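Local coordinates for transcriptional regulator, MarR family (Silicibacter pomeroyi DSS-3, PDB 3BJ6), which probably binds DNA as a dimeric transcription factor of the MarR family, through a winged helix-turn-helix domain, at residues Q10-Q13 / A14-T18; E36-T39 / V40-A44. All blocks are in the same frame, centred on the assembly; numbering follows the deposited sequence.

Interaction 1: Q10-Q13 / A14-T18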
loop_
_atom_site.group_PDB
_atom_site.type_symbol
_atom_site.label_atom_id
_atom_site.label_comp_id
_atom_site.label_asym_id
_atom_site.label_seq_id
_atom_site.Cartn_x
_atom_site.Cartn_y
_atom_site.Cartn_z
ATOM N N GLN A 10 -4.859 -17.604 4.009
ATOM C CA GLN A 10 -5.714 -16.497 4.410
ATOM C C GLN A 10 -4.872 -15.199 4.644
ATOM O O GLN A 10 -5.254 -14.115 4.212
ATOM C CB GLN A 10 -6.474 -16.885 5.680
ATOM C CG GLN A 10 -7.432 -15.777 6.215
ATOM C CD GLN A 10 -8.220 -16.287 7.444
ATOM O OE1 GLN A 10 -9.352 -16.717 7.321
ATOM N NE2 GLN A 10 -7.590 -16.271 8.596
ATOM N N LEU A 11 -3.741 -15.332 5.342
ATOM C CA LEU A 11 -2.885 -14.180 5.613
ATOM C C LEU A 11 -2.347 -13.625 4.296
ATOM O O LEU A 11 -2.303 -12.400 4.103
ATOM C CB LEU A 11 -1.730 -14.555 6.561
ATOM C CG LEU A 11 -0.757 -13.399 6.921
ATOM C CD1 LEU A 11 -1.545 -12.243 7.560
ATOM C CD2 LEU A 11 0.321 -13.882 7.861
ATOM N N TYR A 12 -1.930 -14.517 3.394
ATOM C CA TYR A 12 -1.497 -14.068 2.078
ATOM C C TYR A 12 -2.562 -13.228 1.340
ATOM O O TYR A 12 -2.260 -12.168 0.758
ATOM C CB TYR A 12 -1.030 -15.248 1.222
ATOM C CG TYR A 12 -0.495 -14.848 -0.148
ATOM C CD1 TYR A 12 0.703 -14.127 -0.276
ATOM C CD2 TYR A 12 -1.170 -15.227 -1.313
ATOM C CE1 TYR A 12 1.203 -13.762 -1.559
ATOM C CE2 TYR A 12 -0.689 -14.872 -2.589
ATOM C CZ TYR A 12 0.509 -14.145 -2.707
ATOM O OH TYR A 12 0.996 -13.783 -3.953
ATOM N N GLN A 13 -3.812 -13.676 1.382
ATOM C CA GLN A 13 -4.901 -12.916 0.771
ATOM C C GLN A 13 -5.033 -11.530 1.404
ATOM O O GLN A 13 -5.226 -10.524 0.711
ATOM C CB GLN A 13 -6.211 -13.711 0.898
ATOM C CG GLN A 13 -7.364 -13.130 0.091
ATOM C CD GLN A 13 -8.635 -13.929 0.313
ATOM O OE1 GLN A 13 -9.203 -13.919 1.415
ATOM N NE2 GLN A 13 -9.066 -14.648 -0.715
ATOM N N ALA A 14 -4.918 -11.467 2.735
ATOM C CA ALA A 14 -4.890 -10.187 3.441
ATOM C C ALA A 14 -3.691 -9.325 2.987
ATOM O O ALA A 14 -3.835 -8.134 2.685
ATOM C CB ALA A 14 -4.850 -10.415 4.966
ATOM N N VAL A 15 -2.506 -9.919 2.919
ATOM C CA VAL A 15 -1.315 -9.164 2.483
ATOM C C VAL A 15 -1.508 -8.621 1.067
ATOM O O VAL A 15 -1.181 -7.456 0.773
ATOM C CB VAL A 15 -0.002 -10.020 2.635
ATOM C CG1 VAL A 15 1.205 -9.288 2.025
ATOM C CG2 VAL A 15 0.265 -10.284 4.122
ATOM N N GLN A 16 -2.058 -9.459 0.198
ATOM C CA GLN A 16 -2.308 -9.066 -1.194
ATOM C C GLN A 16 -3.287 -7.888 -1.307
ATOM O O GLN A 16 -3.238 -7.149 -2.300
ATOM C CB GLN A 16 -2.894 -10.232 -1.950
ATOM C CG GLN A 16 -1.932 -11.297 -2.414
ATOM C CD GLN A 16 -2.700 -12.322 -3.235
ATOM O OE1 GLN A 16 -3.692 -12.913 -2.764
ATOM N NE2 GLN A 16 -2.235 -12.561 -4.456
ATOM N N ALA A 17 -4.160 -7.710 -0.305
ATOM C CA ALA A 17 -5.130 -6.608 -0.323
ATOM C C ALA A 17 -4.466 -5.262 -0.037
ATOM O O ALA A 17 -5.087 -4.231 -0.243
ATOM C CB ALA A 17 -6.277 -6.852 0.700
ATOM N N THR A 18 -3.221 -5.274 0.438
ATOM C CA THR A 18 -2.516 -4.023 0.794
ATOM C C THR A 18 -2.460 -3.020 -0.375
ATOM O O THR A 18 -2.658 -1.820 -0.167
ATOM C CB THR A 18 -1.070 -4.277 1.317
ATOM O OG1 THR A 18 -1.082 -5.337 2.295
ATOM C CG2 THR A 18 -0.492 -3.018 1.973
HETATM O O HOH W 1 0.231 -11.256 -5.763
#
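Tyr12 and Gln16, one helical turn apart near the end of helix 5-16, lay a phenol ring and a carboxamide almost flat on each other. The amide plane is turned 24° from the ring, and Gln16 CD comes to 3.3 Å from Tyr12 CE2, so the amide lies over the CE2 side of the ring and not over its middle. Nearer the backbone, Gln16 CG sits above the same ring in a CH-pi contact, 3.9 Å from the centroid of Tyr12. Two torsions bring the groups together: Tyr12 swings CG opposite its backbone N (chi1 -177°), which leans the ring along the helix toward its C-terminal end, while Gln16 holds CG beside its own N (chi1 -79°) and reaches back.

The outer ends of the pair are joined by a water that donates to Tyr12 OH and accepts from Gln16 NE2 at 3.1 Å. Beneath them runs the ordinary helical pattern, in which Gln16 N gives a bond of 2.8 Å to Tyr12 O and Val15 N one of similar length to Leu11 O. The bond from Ala17 N to Gln13 O is weak and bent, and the Thr18 hydroxyl turns in to donate to Val15 O at 2.6 Å. That carbonyl, which Thr18 N also reaches, is thus held twice where the chain passes into helix 18-35. Between the apolar side chains of the neighbouring flank, Leu11 CG and Val15 CG2 meet only at 4.3 Å.

Stacking leaves the phenol oxygen at the margin of the pair, where Glu47 and Arg43 of the second subunit hydrogen-bond to it. The chemistry therefore implies a ring steadied from within its own helix while its polar end serves the dimer interface.

Interaction 2: E36-T39 / V40-A44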
loop_
_atom_site.group_PDB
_atom_site.type_symbol
_atom_site.label_atom_id
_atom_site.label_comp_id
_atom_site.label_asym_id
_atom_site.label_seq_id
_atom_site.Cartn_x
_atom_site.Cartn_y
_atom_site.Cartn_z
ATOM N N GLU A 36 -12.793 20.443 0.964
ATOM C CA GLU A 36 -12.128 21.637 1.563
ATOM C C GLU A 36 -11.179 22.342 0.609
ATOM O O GLU A 36 -10.359 23.173 1.028
ATOM C CB GLU A 36 -11.377 21.233 2.848
ATOM C CG GLU A 36 -12.311 20.610 3.896
ATOM C CD GLU A 36 -13.302 21.619 4.512
ATOM O OE1 GLU A 36 -14.380 21.180 4.952
ATOM O OE2 GLU A 36 -13.007 22.832 4.560
ATOM N N GLY A 37 -11.262 21.990 -0.679
ATOM C CA GLY A 37 -10.508 22.683 -1.710
ATOM C C GLY A 37 -9.058 22.283 -1.861
ATOM O O GLY A 37 -8.268 23.048 -2.447
ATOM N N VAL A 38 -8.671 21.117 -1.335
ATOM C CA VAL A 38 -7.265 20.715 -1.435
ATOM C C VAL A 38 -7.127 19.271 -1.935
ATOM O O VAL A 38 -8.078 18.511 -1.890
ATOM C CB VAL A 38 -6.476 20.919 -0.087
ATOM C CG1 VAL A 38 -6.605 22.418 0.415
ATOM C CG2 VAL A 38 -6.920 19.924 0.986
ATOM N N THR A 39 -5.943 18.927 -2.425
ATOM C CA THR A 39 -5.627 17.591 -2.907
ATOM C C THR A 39 -5.081 16.722 -1.769
ATOM O O THR A 39 -4.803 17.222 -0.665
ATOM C CB THR A 39 -4.541 17.648 -4.014
ATOM O OG1 THR A 39 -3.325 18.132 -3.455
ATOM C CG2 THR A 39 -4.972 18.548 -5.193
ATOM N N VAL A 40 -4.895 15.423 -2.049
ATOM C CA VAL A 40 -4.343 14.478 -1.063
ATOM C C VAL A 40 -2.907 14.835 -0.702
ATOM O O VAL A 40 -2.520 14.758 0.471
ATOM C CB VAL A 40 -4.418 13.010 -1.557
ATOM C CG1 VAL A 40 -3.935 12.017 -0.478
ATOM C CG2 VAL A 40 -5.832 12.674 -1.908
ATOM N N GLY A 41 -2.128 15.214 -1.716
ATOM C CA GLY A 41 -0.734 15.621 -1.500
ATOM C C GLY A 41 -0.690 16.876 -0.622
ATOM O O GLY A 41 0.104 16.949 0.298
ATOM N N GLN A 42 -1.534 17.870 -0.926
ATOM C CA GLN A 42 -1.608 19.078 -0.101
ATOM C C GLN A 42 -2.004 18.793 1.360
ATOM O O GLN A 42 -1.403 19.341 2.277
ATOM C CB GLN A 42 -2.546 20.114 -0.736
ATOM C CG GLN A 42 -2.017 20.623 -2.100
ATOM C CD GLN A 42 -3.119 21.303 -2.949
ATOM O OE1 GLN A 42 -4.271 21.417 -2.528
ATOM N NE2 GLN A 42 -2.752 21.732 -4.168
ATOM N N ARG A 43 -3.014 17.931 1.561
ATOM C CA ARG A 43 -3.388 17.437 2.879
ATOM C C ARG A 43 -2.177 16.862 3.628
ATOM O O ARG A 43 -2.030 17.129 4.792
ATOM C CB ARG A 43 -4.464 16.352 2.738
ATOM C CG ARG A 43 -4.860 15.655 4.040
ATOM C CD ARG A 43 -5.390 14.235 3.783
ATOM N NE ARG A 43 -5.616 13.569 5.080
ATOM C CZ ARG A 43 -4.660 13.078 5.866
ATOM N NH1 ARG A 43 -3.378 13.121 5.498
ATOM N NH2 ARG A 43 -4.995 12.537 7.030
ATOM N N ALA A 44 -1.353 16.042 2.973
ATOM C CA ALA A 44 -0.198 15.404 3.635
ATOM C C ALA A 44 0.733 16.498 4.198
ATOM O O ALA A 44 1.198 16.403 5.335
ATOM C CB ALA A 44 0.587 14.509 2.624
HETATM O O HOH W 2 -5.184 24.168 -2.772
#
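Thr39 and Gln42 exchange hydrogen bonds at the start of helix 40-51 and make a capping box. In one direction Gln42 N donates to Thr39 OG1 over 3.1 Å, nearly straight at 166°; in the other, Thr39 N donates to Gln42 OE1 over 3.0 Å. The returning bond meets the amide oxygen from above its carbonyl plane, 58° out of it, rather than in the direction of a lone pair. Thr39 OG1 can serve as the cap because chi1 of 65° places it between the backbone N and the carbonyl carbon, facing the first turn. The first full helical bond follows, from Arg43 N to Thr39 O at 2.9 Å.

Water adds a further link, donating to Gln42 OE1 and to Gly37 O, so the amide oxygen takes both this water and Thr39 N. The amide's other end, Gln42 NE2, hydrogen-bonds to Glu77 of helix 68-80. With an alanine in place of Gln42, Thr39 N would probably lose its side-chain acceptor and Glu77 its amide partner, leaving the box with only its threonine half.

Close carbon-to-oxygen contacts surround the box. Val38 CB lies 3.3 Å from Gln42 OE1, and the extended glutamine chain crosses the threonine with Gln42 CG 3.1 Å from Thr39 OG1.

Just before the box, Gly37, at positive phi, is the C-prime residue of the Schellman motif that closes helix 18-35, so one helix is ended and the next begun within three residues. Val40 packs back on Val29 of helix 18-35, Val38 meets Ile111 of helix 102-123, and Gln42 rests on Ile74 and Val78 of helix 68-80. Arg43 forms salt bridges with Glu47, one turn on in its own helix, and Glu115 of helix 102-123, so the new helix is bordered by helices 18-35, 68-80 and 102-123.

How the interactions relate
Interaction 1 comes first along the chain, at the close of helix 5-16, and interaction 2 follows at the junction of helices 18-35 and 40-51; helix 18-35 spans the gap between them. Their centres lie 29 Å apart on opposite sides of the chain's centre, with nearest atoms about 14 Å apart. Within one chain they do not touch, yet the dimer joins them: Tyr12 of interaction 1 hydrogen-bonds to Arg43 of interaction 2 in the second subunit. Interaction 1 stacks side chains one turn apart near a helix end and is part of the dimer interface, whereas interaction 2 caps a helix start inside the subunit and reaches that interface through Arg43.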